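Long-range contact in sulfur oxidation protein soxB (Thermus thermophilus, PDB 2WDE), which probably acts as a dimanganese hydrolase of the 5'-nucleotidase family in sulfur oxidation, and here holds thiosulfate at its metal centre, bound to manganese: residues Ser162-Thr167 with Thr425-Pro430. Sequence-based numbering, arbitrary orientation.
Sequences SHWEWT and TGFTYP. With MN (manganese (II) ion), chain G; THJ (thiosulfate), chain H.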
ATOM      1  N   SER A 162       0.481   3.017  12.076  1.00 10.68           N
ATOM      2  CA  SER A 162       1.751   2.822  11.378  1.00  9.36           C
ATOM      3  C   SER A 162       2.051   1.433  10.838  1.00 13.11           C
ATOM      4  O   SER A 162       1.450   0.427  11.229  1.00 10.77           O
ATOM      5  CB  SER A 162       2.888   3.184  12.340  1.00 10.56           C
ATOM      6  OG  SER A 162       3.038   2.146  13.308  1.00 12.75           O
ATOM      7  N   HIS A 163       3.071   1.407   9.987  1.00 10.89           N
ATOM      8  CA  HIS A 163       3.646   0.187   9.455  1.00  9.94           C
ATOM      9  C   HIS A 163       5.050   0.520   8.955  1.00 14.86           C
ATOM     10  O   HIS A 163       6.022   0.396   9.709  1.00 12.85           O
ATOM     11  CB  HIS A 163       2.807  -0.464   8.358  1.00 10.91           C
ATOM     12  CG  HIS A 163       3.531  -1.576   7.643  1.00 13.44           C
ATOM     13  ND1 HIS A 163       3.094  -2.113   6.453  1.00 13.23           N
ATOM     14  CD2 HIS A 163       4.679  -2.230   7.950  1.00 14.19           C
ATOM     15  CE1 HIS A 163       3.951  -3.036   6.044  1.00 13.70           C
ATOM     16  NE2 HIS A 163       4.910  -3.142   6.948  1.00 14.20           N
ATOM     17  N   TRP A 164       5.148   0.983   7.707  1.00 10.64           N
ATOM     18  CA  TRP A 164       6.440   1.313   7.098  1.00 11.47           C
ATOM     19  C   TRP A 164       7.191   2.457   7.795  1.00 13.44           C
ATOM     20  O   TRP A 164       8.394   2.652   7.588  1.00 11.73           O
ATOM     21  CB  TRP A 164       6.281   1.580   5.595  1.00  9.78           C
ATOM     22  CG  TRP A 164       6.292   0.322   4.739  1.00 12.63           C
ATOM     23  CD1 TRP A 164       5.233  -0.500   4.464  1.00 12.93           C
ATOM     24  CD2 TRP A 164       7.424  -0.250   4.068  1.00  9.34           C
ATOM     25  NE1 TRP A 164       5.629  -1.526   3.632  1.00 12.75           N
ATOM     26  CE2 TRP A 164       6.973  -1.401   3.389  1.00 13.85           C
ATOM     27  CE3 TRP A 164       8.777   0.109   3.970  1.00 11.80           C
ATOM     28  CZ2 TRP A 164       7.835  -2.234   2.675  1.00 12.07           C
ATOM     29  CZ3 TRP A 164       9.628  -0.707   3.232  1.00 12.63           C
ATOM     30  CH2 TRP A 164       9.147  -1.856   2.584  1.00 13.35           C
ATOM     31  N   GLU A 165       6.474   3.210   8.620  1.00 11.90           N
ATOM     32  CA  GLU A 165       7.077   4.286   9.410  1.00 11.55           C
ATOM     33  C   GLU A 165       8.299   3.735  10.159  1.00 13.99           C
ATOM     34  O   GLU A 165       9.314   4.419  10.315  1.00 14.24           O
ATOM     35  CB  GLU A 165       6.066   4.784  10.460  1.00 12.25           C
ATOM     36  CG  GLU A 165       5.082   5.845   9.974  1.00 14.42           C
ATOM     37  CD  GLU A 165       4.144   5.326   8.902  1.00 14.73           C
ATOM     38  OE1 GLU A 165       3.796   4.133   8.938  1.00 10.13           O
ATOM     39  OE2 GLU A 165       3.722   6.122   8.043  1.00 14.52           O
ATOM     40  N   TRP A 166       8.183   2.505  10.639  1.00 10.82           N
ATOM     41  CA  TRP A 166       9.249   1.908  11.428  1.00 12.77           C
ATOM     42  C   TRP A 166      10.546   1.628  10.681  1.00 16.24           C
ATOM     43  O   TRP A 166      11.576   1.385  11.312  1.00 15.37           O
ATOM     44  CB  TRP A 166       8.746   0.713  12.243  1.00 12.61           C
ATOM     45  CG  TRP A 166       7.661   1.133  13.196  1.00 14.01           C
ATOM     46  CD1 TRP A 166       6.309   1.127  12.964  1.00 16.41           C
ATOM     47  CD2 TRP A 166       7.849   1.779  14.459  1.00 13.23           C
ATOM     48  NE1 TRP A 166       5.643   1.703  14.031  1.00 15.91           N
ATOM     49  CE2 TRP A 166       6.567   2.082  14.973  1.00 17.47           C
ATOM     50  CE3 TRP A 166       8.978   2.110  15.218  1.00 14.93           C
ATOM     51  CZ2 TRP A 166       6.384   2.696  16.214  1.00 16.97           C
ATOM     52  CZ3 TRP A 166       8.795   2.740  16.442  1.00 16.62           C
ATOM     53  CH2 TRP A 166       7.508   3.016  16.932  1.00 17.56           C
ATOM     54  N   THR A 167      10.516   1.716   9.347  1.00 13.15           N
ATOM     55  CA  THR A 167      11.736   1.498   8.572  1.00 12.12           C
ATOM     56  C   THR A 167      12.681   2.679   8.698  1.00 16.98           C
ATOM     57  O   THR A 167      13.807   2.660   8.197  1.00 15.97           O
ATOM     58  CB  THR A 167      11.483   1.059   7.115  1.00 10.46           C
ATOM     59  OG1 THR A 167      10.824   2.101   6.395  1.00 12.47           O
ATOM     60  CG2 THR A 167      10.654  -0.221   7.096  1.00  7.84           C
ATOM     61  N   THR A 425      11.433   2.113  -5.594  1.00 11.32           N
ATOM     62  CA  THR A 425      12.469   1.383  -4.868  1.00 11.17           C
ATOM     63  C   THR A 425      13.008   2.103  -3.628  1.00 14.73           C
ATOM     64  O   THR A 425      14.078   1.738  -3.108  1.00 12.47           O
ATOM     65  CB  THR A 425      13.626   1.015  -5.821  1.00 12.35           C
ATOM     66  OG1 THR A 425      14.238   2.215  -6.285  1.00 13.12           O
ATOM     67  CG2 THR A 425      13.100   0.226  -7.044  1.00 11.53           C
ATOM     68  N   GLY A 426      12.271   3.107  -3.158  1.00 11.69           N
ATOM     69  CA  GLY A 426      12.668   3.903  -2.004  1.00 11.61           C
ATOM     70  C   GLY A 426      12.595   3.227  -0.641  1.00 14.02           C
ATOM     71  O   GLY A 426      11.990   3.755   0.301  1.00 12.43           O
ATOM     72  N   PHE A 427      13.259   2.085  -0.514  1.00 10.01           N
ATOM     73  CA  PHE A 427      13.369   1.392   0.777  1.00 10.11           C
ATOM     74  C   PHE A 427      14.485   2.106   1.549  1.00 15.98           C
ATOM     75  O   PHE A 427      15.406   2.633   0.934  1.00 14.01           O
ATOM     76  CB  PHE A 427      13.876  -0.037   0.564  1.00 11.01           C
ATOM     77  CG  PHE A 427      12.927  -0.932  -0.181  1.00 11.73           C
ATOM     78  CD1 PHE A 427      12.158  -1.862   0.502  1.00 14.47           C
ATOM     79  CD2 PHE A 427      12.889  -0.927  -1.571  1.00 13.40           C
ATOM     80  CE1 PHE A 427      11.309  -2.733  -0.188  1.00 14.68           C
ATOM     81  CE2 PHE A 427      12.021  -1.771  -2.259  1.00 15.17           C
ATOM     82  CZ  PHE A 427      11.243  -2.668  -1.574  1.00 13.09           C
ATOM     83  N   THR A 428      14.455   2.050   2.883  1.00 14.08           N
ATOM     84  CA  THR A 428      15.552   2.612   3.673  1.00 13.30           C
ATOM     85  C   THR A 428      16.707   1.610   3.627  1.00 15.98           C
ATOM     86  O   THR A 428      17.839   1.941   3.975  1.00 14.84           O
ATOM     87  CB  THR A 428      15.152   2.931   5.135  1.00 11.21           C
ATOM     88  OG1 THR A 428      14.521   1.792   5.704  1.00 13.52           O
ATOM     89  CG2 THR A 428      14.221   4.158   5.201  1.00 10.27           C
ATOM     90  N   TYR A 429      16.399   0.388   3.193  1.00 12.10           N
ATOM     91  CA  TYR A 429      17.383  -0.680   3.019  1.00 11.17           C
ATOM     92  C   TYR A 429      17.251  -1.150   1.564  1.00 13.32           C
ATOM     93  O   TYR A 429      16.735  -2.234   1.288  1.00 13.26           O
ATOM     94  CB  TYR A 429      17.087  -1.856   3.951  1.00 11.79           C
ATOM     95  CG  TYR A 429      15.632  -2.298   3.997  1.00 12.88           C
ATOM     96  CD1 TYR A 429      15.234  -3.507   3.437  1.00 14.40           C
ATOM     97  CD2 TYR A 429      14.665  -1.524   4.641  1.00 13.49           C
ATOM     98  CE1 TYR A 429      13.907  -3.932   3.509  1.00 12.89           C
ATOM     99  CE2 TYR A 429      13.336  -1.942   4.715  1.00 14.23           C
ATOM    100  CZ  TYR A 429      12.963  -3.136   4.148  1.00 19.43           C
ATOM    101  OH  TYR A 429      11.649  -3.552   4.249  1.00 15.01           O
ATOM    102  N   PRO A 430      17.748  -0.350   0.620  1.00 11.24           N
ATOM    103  CA  PRO A 430      17.571  -0.599  -0.821  1.00 10.07           C
ATOM    104  C   PRO A 430      18.617  -1.490  -1.485  1.00 14.50           C
ATOM    105  O   PRO A 430      18.590  -1.679  -2.698  1.00 13.54           O
ATOM    106  CB  PRO A 430      17.680   0.809  -1.403  1.00 11.35           C
ATOM    107  CG  PRO A 430      18.722   1.462  -0.511  1.00 15.85           C
ATOM    108  CD  PRO A 430      18.414   0.944   0.881  1.00 11.97           C
TER
HETATM  109 MN    MN G1578       1.486  -1.584   5.022  1.00 12.90          MN
HETATM  110  S1  THJ H1579       2.722  -2.533   1.997  1.00 20.10           S
HETATM  111  O1  THJ H1579       2.954  -2.540   3.427  1.00 23.29           O
HETATM  112  O2  THJ H1579       2.736  -1.194   1.414  1.00 19.10           O
HETATM  113  O3  THJ H1579       1.534  -3.295   1.624  1.00 23.54           O
HETATM  114  S2  THJ H1579       4.299  -3.511   1.163  1.00 22.36           S
HETATM  115  O   HOH W   1      11.569   2.221   3.879  1.00 13.02           O
HETATM  116  O   HOH W   2       0.587  -1.203   2.913  1.00 14.42           O
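W164 reaches F427 and Y429 with the far end of its six-membered ring. Its CH2 lies 3.6 Å from CE1 of F427, which sits at the indole edge near its plane; the two rings meet obliquely, their planes at 62°. The side chains of Y429 and W164 cross at about a right angle, bringing Y429 OH to 3.5 Å from W164 CH2, while that hydroxyl is hydrogen-bonded to H226. Y429 CG lies between its backbone N and carbonyl carbon (chi1 46°), a setting that carries the phenol back toward the indole. CD1 of F427 rests over the rim of one phenol face, and the methyl CG2 of T167 meets the edge at CE2, 4.0 Å away. Beside this aromatic group the hydroxyl of T428 donates to the carbonyl O of T167 (OG1 to O 2.7 Å), tilted 33° from the carbonyl plane. Water 1 adds a second link, donating to T167 OG1 and accepting from T428 N; T167 OG1 in turn donates to W164 O, which also accepts a bond from T167 N. On the pyrrole side of the indole, NE1 makes a bent hydrogen bond to thiosulfate O1 (2.9 Å), a manganese ligand whose position is less certain, and neighbouring H163 binds the same manganese through ND1 at 2.2 Å. Replacing W164 by an alanine removes the indole, which would probably leave a gap against F427 and Y429 and cost the thiosulfate a tentative N-H donor. Hydroxyl and water links thus tie the metal-site loop to the C-terminal 5'-nucleotidase domain, whose aromatic rings probably help hold the indole in place beside the anion.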